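PDB 2NVV: acetyl-CoA hydrolase/transferase family protein from Porphyromonas gingivalis, which probably hydrolyses acetyl-CoA or transfers its CoA group to another carboxylic acid, and also binds zinc. Local coordinates for residues A[483-487]-A[488-492]; A[319-322]-A[323-327]. One frame throughout, in Å; residues are numbered along the deposited sequence.

Interaction 1: residues A[483-487]-A[488-492]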
loop_
_atom_site.group_PDB
_atom_site.type_symbol
_atom_site.label_atom_id
_atom_site.label_comp_id
_atom_site.label_asym_id
_atom_site.label_seq_id
_atom_site.Cartn_x
_atom_site.Cartn_y
_atom_site.Cartn_z
ATOM N N ALA A 483 -29.795 -9.655 0.564
ATOM C CA ALA A 483 -30.125 -10.702 -0.395
ATOM C C ALA A 483 -31.410 -11.416 -0.021
ATOM O O ALA A 483 -32.150 -11.884 -0.888
ATOM C CB ALA A 483 -28.980 -11.701 -0.481
ATOM N N LYS A 484 -31.684 -11.493 1.276
ATOM C CA LYS A 484 -32.888 -12.163 1.749
ATOM C C LYS A 484 -34.130 -11.264 1.737
ATOM O O LYS A 484 -35.139 -11.614 1.132
ATOM C CB LYS A 484 -32.649 -12.710 3.157
ATOM C CG LYS A 484 -31.277 -13.371 3.321
ATOM C CD LYS A 484 -31.032 -14.458 2.252
ATOM C CE LYS A 484 -29.609 -14.408 1.667
ATOM N NZ LYS A 484 -28.547 -14.718 2.656
ATOM N N SER A 485 -34.042 -10.103 2.386
ATOM C CA SER A 485 -35.166 -9.159 2.490
ATOM C C SER A 485 -35.115 -7.962 1.568
ATOM O O SER A 485 -36.154 -7.413 1.217
ATOM C CB SER A 485 -35.280 -8.618 3.917
ATOM O OG SER A 485 -35.549 -9.652 4.840
ATOM N N GLY A 486 -33.912 -7.535 1.207
ATOM C CA GLY A 486 -33.774 -6.374 0.349
ATOM C C GLY A 486 -33.618 -5.125 1.199
ATOM O O GLY A 486 -33.497 -4.012 0.679
ATOM N N ASP A 487 -33.627 -5.316 2.516
ATOM C CA ASP A 487 -33.489 -4.214 3.460
ATOM C C ASP A 487 -32.606 -4.645 4.634
ATOM O O ASP A 487 -33.002 -5.485 5.441
ATOM C CB ASP A 487 -34.860 -3.789 3.986
ATOM C CG ASP A 487 -34.808 -2.476 4.754
ATOM O OD1 ASP A 487 -33.824 -2.247 5.482
ATOM O OD2 ASP A 487 -35.757 -1.677 4.635
HETATM N N MSE A 488 -31.418 -4.058 4.736
HETATM C CA MSE A 488 -30.494 -4.419 5.798
HETATM C C MSE A 488 -30.989 -4.089 7.200
HETATM O O MSE A 488 -30.489 -4.635 8.179
HETATM C CB MSE A 488 -29.139 -3.741 5.564
HETATM C CG MSE A 488 -28.490 -4.066 4.225
HETATM SE SE MSE A 488 -26.694 -3.363 4.109
HETATM C CE MSE A 488 -26.003 -4.488 2.673
ATOM N N ARG A 489 -31.965 -3.195 7.309
ATOM C CA ARG A 489 -32.484 -2.812 8.627
ATOM C C ARG A 489 -33.223 -3.955 9.293
ATOM O O ARG A 489 -33.512 -3.890 10.484
ATOM C CB ARG A 489 -33.432 -1.622 8.519
ATOM C CG ARG A 489 -32.786 -0.305 8.099
ATOM C CD ARG A 489 -33.395 0.138 6.795
ATOM N NE ARG A 489 -33.996 1.455 6.874
ATOM C CZ ARG A 489 -34.889 1.916 6.004
ATOM N NH1 ARG A 489 -35.289 1.149 4.994
ATOM N NH2 ARG A 489 -35.348 3.159 6.124
ATOM N N ASN A 490 -33.549 -4.987 8.515
ATOM C CA ASN A 490 -34.250 -6.161 9.031
ATOM C C ASN A 490 -33.347 -7.110 9.809
ATOM O O ASN A 490 -33.793 -8.170 10.265
ATOM C CB ASN A 490 -34.904 -6.929 7.891
ATOM C CG ASN A 490 -36.050 -6.187 7.300
ATOM O OD1 ASN A 490 -36.861 -5.610 8.031
ATOM N ND2 ASN A 490 -36.145 -6.188 5.975
ATOM N N VAL A 491 -32.085 -6.733 9.964
ATOM C CA VAL A 491 -31.155 -7.582 10.669
ATOM C C VAL A 491 -31.409 -7.546 12.165
ATOM O O VAL A 491 -31.753 -6.510 12.732
ATOM C CB VAL A 491 -29.684 -7.161 10.390
ATOM C CG1 VAL A 491 -28.741 -7.867 11.350
ATOM C CG2 VAL A 491 -29.305 -7.494 8.957
ATOM N N ARG A 492 -31.246 -8.707 12.787
ATOM C CA ARG A 492 -31.384 -8.899 14.224
ATOM C C ARG A 492 -30.321 -9.957 14.505
ATOM O O ARG A 492 -30.417 -11.093 14.036
ATOM C CB ARG A 492 -32.782 -9.412 14.570
ATOM C CG ARG A 492 -33.851 -8.325 14.542
ATOM C CD ARG A 492 -35.244 -8.920 14.687
ATOM N NE ARG A 492 -35.342 -9.855 15.808
ATOM C CZ ARG A 492 -36.392 -10.645 16.033
ATOM N NH1 ARG A 492 -36.396 -11.471 17.080
ATOM N NH2 ARG A 492 -37.435 -10.613 15.207
#
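Asp-487 and Arg-489 pair across the bend that follows helix 477-484, and the Asp-487 side chain takes part in the contact along its whole length. Its CB lies 3.4 Å from ND2 of Asn-490. CG is set anti to the backbone N (chi1 -169°), which swings the carboxylate toward the start of the 3-10 segment 488-490. There OD1 comes up to the backbone N of Arg-489, an approach that would close an Asx turn, although the position of OD1 is doubtful in this model. The tip, OD2, is more clearly held: NH1 of Arg-489 meets it at 2.9 Å on the syn side, in a hydrogen-bonded salt bridge. Carboxylate and guanidinium are nearly coplanar, 21° apart, and Arg-489 reaches this position by bending at chi2 and chi3. The backbone closes the same turn, for Asn-490 N donates to Asp-487 O at 3.2 Å. Val-491 N then bonds to Met-488 O, continuing the 3-10 pattern. On the helix side, Ser-485 sets its CB beside Asn-490 ND2 while its OG bonds to Glu-481, and Gly-486, with a positive phi of 92°, turns the chain out of the helix. The buried selenomethionine side chain of Met-488 packs back on Phe-478 and Leu-482 of helix 477-484. Arg-489 has a second acid partner in Asp-451, and backbone bonding between Met-488 and Lys-401 joins the turn to the loop just ahead of strand 402-403.

Interaction 2: residues A[319-322]-A[323-327]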
loop_
_atom_site.group_PDB
_atom_site.type_symbol
_atom_site.label_atom_id
_atom_site.label_comp_id
_atom_site.label_asym_id
_atom_site.label_seq_id
_atom_site.Cartn_x
_atom_site.Cartn_y
_atom_site.Cartn_z
ATOM N N ALA A 319 -9.244 27.426 -26.878
ATOM C CA ALA A 319 -9.429 28.790 -27.375
ATOM C C ALA A 319 -8.691 29.767 -26.477
ATOM O O ALA A 319 -8.579 30.949 -26.798
ATOM C CB ALA A 319 -10.914 29.146 -27.418
ATOM N N ASN A 320 -8.177 29.253 -25.362
ATOM C CA ASN A 320 -7.452 30.054 -24.383
ATOM C C ASN A 320 -6.204 29.360 -23.854
ATOM O O ASN A 320 -6.001 29.252 -22.642
ATOM C CB ASN A 320 -8.373 30.399 -23.218
ATOM C CG ASN A 320 -9.539 31.247 -23.647
ATOM O OD1 ASN A 320 -9.366 32.412 -23.999
ATOM N ND2 ASN A 320 -10.734 30.667 -23.643
ATOM N N LEU A 321 -5.371 28.879 -24.766
ATOM C CA LEU A 321 -4.133 28.226 -24.371
ATOM C C LEU A 321 -3.291 29.283 -23.655
ATOM O O LEU A 321 -2.374 28.972 -22.897
ATOM C CB LEU A 321 -3.416 27.679 -25.603
ATOM C CG LEU A 321 -3.617 26.182 -25.876
ATOM C CD1 LEU A 321 -5.036 25.781 -25.628
ATOM C CD2 LEU A 321 -3.218 25.874 -27.319
ATOM N N ASP A 322 -3.641 30.544 -23.893
ATOM C CA ASP A 322 -2.970 31.689 -23.268
ATOM C C ASP A 322 -3.055 31.645 -21.741
ATOM O O ASP A 322 -2.156 32.103 -21.029
ATOM C CB ASP A 322 -3.601 33.000 -23.750
ATOM C CG ASP A 322 -5.093 32.868 -24.040
ATOM O OD1 ASP A 322 -5.430 32.110 -24.985
ATOM O OD2 ASP A 322 -5.924 33.513 -23.353
ATOM N N PHE A 323 -4.152 31.079 -21.258
ATOM C CA PHE A 323 -4.412 30.974 -19.842
ATOM C C PHE A 323 -4.150 29.578 -19.270
ATOM O O PHE A 323 -3.533 29.450 -18.215
ATOM C CB PHE A 323 -5.869 31.380 -19.591
ATOM C CG PHE A 323 -6.302 31.258 -18.162
ATOM C CD1 PHE A 323 -5.952 32.234 -17.229
ATOM C CD2 PHE A 323 -7.055 30.167 -17.742
ATOM C CE1 PHE A 323 -6.351 32.118 -15.896
ATOM C CE2 PHE A 323 -7.459 30.039 -16.410
ATOM C CZ PHE A 323 -7.109 31.012 -15.488
ATOM N N PHE A 324 -4.601 28.540 -19.971
ATOM C CA PHE A 324 -4.468 27.170 -19.485
ATOM C C PHE A 324 -3.155 26.433 -19.701
ATOM O O PHE A 324 -2.765 25.627 -18.871
ATOM C CB PHE A 324 -5.604 26.314 -20.051
ATOM C CG PHE A 324 -6.974 26.814 -19.699
ATOM C CD1 PHE A 324 -7.606 27.761 -20.495
ATOM C CD2 PHE A 324 -7.622 26.355 -18.564
ATOM C CE1 PHE A 324 -8.864 28.246 -20.163
ATOM C CE2 PHE A 324 -8.876 26.829 -18.216
ATOM C CZ PHE A 324 -9.503 27.779 -19.019
ATOM N N LYS A 325 -2.485 26.710 -20.809
ATOM C CA LYS A 325 -1.238 26.036 -21.162
ATOM C C LYS A 325 -0.222 25.848 -20.032
ATOM O O LYS A 325 0.320 24.756 -19.849
ATOM C CB LYS A 325 -0.570 26.765 -22.329
ATOM C CG LYS A 325 0.392 25.898 -23.117
ATOM C CD LYS A 325 0.472 26.364 -24.569
ATOM C CE LYS A 325 1.300 25.397 -25.389
ATOM N NZ LYS A 325 0.856 24.012 -25.115
ATOM N N ASP A 326 0.020 26.909 -19.277
ATOM C CA ASP A 326 0.972 26.879 -18.173
ATOM C C ASP A 326 0.345 26.500 -16.826
ATOM O O ASP A 326 0.993 26.612 -15.783
ATOM C CB ASP A 326 1.635 28.249 -18.046
ATOM C CG ASP A 326 0.619 29.382 -18.076
ATOM O OD1 ASP A 326 -0.016 29.583 -19.139
ATOM O OD2 ASP A 326 0.442 30.065 -17.041
ATOM N N LYS A 327 -0.907 26.053 -16.840
ATOM C CA LYS A 327 -1.575 25.689 -15.595
ATOM C C LYS A 327 -1.991 24.236 -15.541
ATOM O O LYS A 327 -2.400 23.743 -14.489
ATOM C CB LYS A 327 -2.799 26.566 -15.374
ATOM C CG LYS A 327 -2.487 28.031 -15.186
ATOM C CD LYS A 327 -3.762 28.866 -15.096
ATOM C CE LYS A 327 -3.412 30.342 -14.950
ATOM N NZ LYS A 327 -2.436 30.778 -15.997
#
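This is a local contact within the short helix 321-324 and the turn leading from it to strand 328-330, with Asn-320 at the N-cap position meeting Phe-323 and Phe-324 one turn on. The first helical bonds start from Asn-320 O, which accepts from Phe-323 N at 2.9 Å and from Phe-324 N at 3.1 Å, the latter almost straight (N-H...O 174°). The Asn-320 side chain makes no capping bond, and its ND2 reaches back to the carbonyl of Asp-316 in helix 311-318. Phe-324, with CG beside the backbone N (chi1 -58°), brings the edge of its ring to Asn-320, where CE1 lies 3.8 Å from CB. The same ring is buried against helices 288-295 and 311-318. Over one of its faces stands CD2 of Phe-323, 3.5 Å above the plane near the centre, and Lys-327 in turn lays CE across a face of the Phe-323 ring. Farther along, Lys-325 N bonds to Leu-321 O, while the Lys-325 chain, bent at its end, brings NZ to the carbonyl of Met-168. Lys-327 NZ donates to Phe-323 O at 2.8 Å, in the carbonyl plane, with Asp-326 OD2 as a weak second partner in a salt bridge. The ammonium thus ties the turn back to the helix, and the acid probably offsets its charge.

Overall arrangement
Coming from the N terminus, the chain has passed through the seven-stranded parallel sheet and strand 255-257 before it reaches interaction 2. This contact closes the single turn of helix 321-324, between helix 311-318 and strand 328-330, and the side chains of Lys-325 and Leu-321 reach back to the loop around residues 166-170. The chain then builds most of the five-stranded mixed sheet and the zinc-binding residues, and only near its end does interaction 1 close a second local turn, tying helix 477-484 to loops near residues 401 and 451. The two contacts are in series, neither enclosing nor crossing the other. They lie on opposite sides of the chain's centre, with their own centres 53 Å apart.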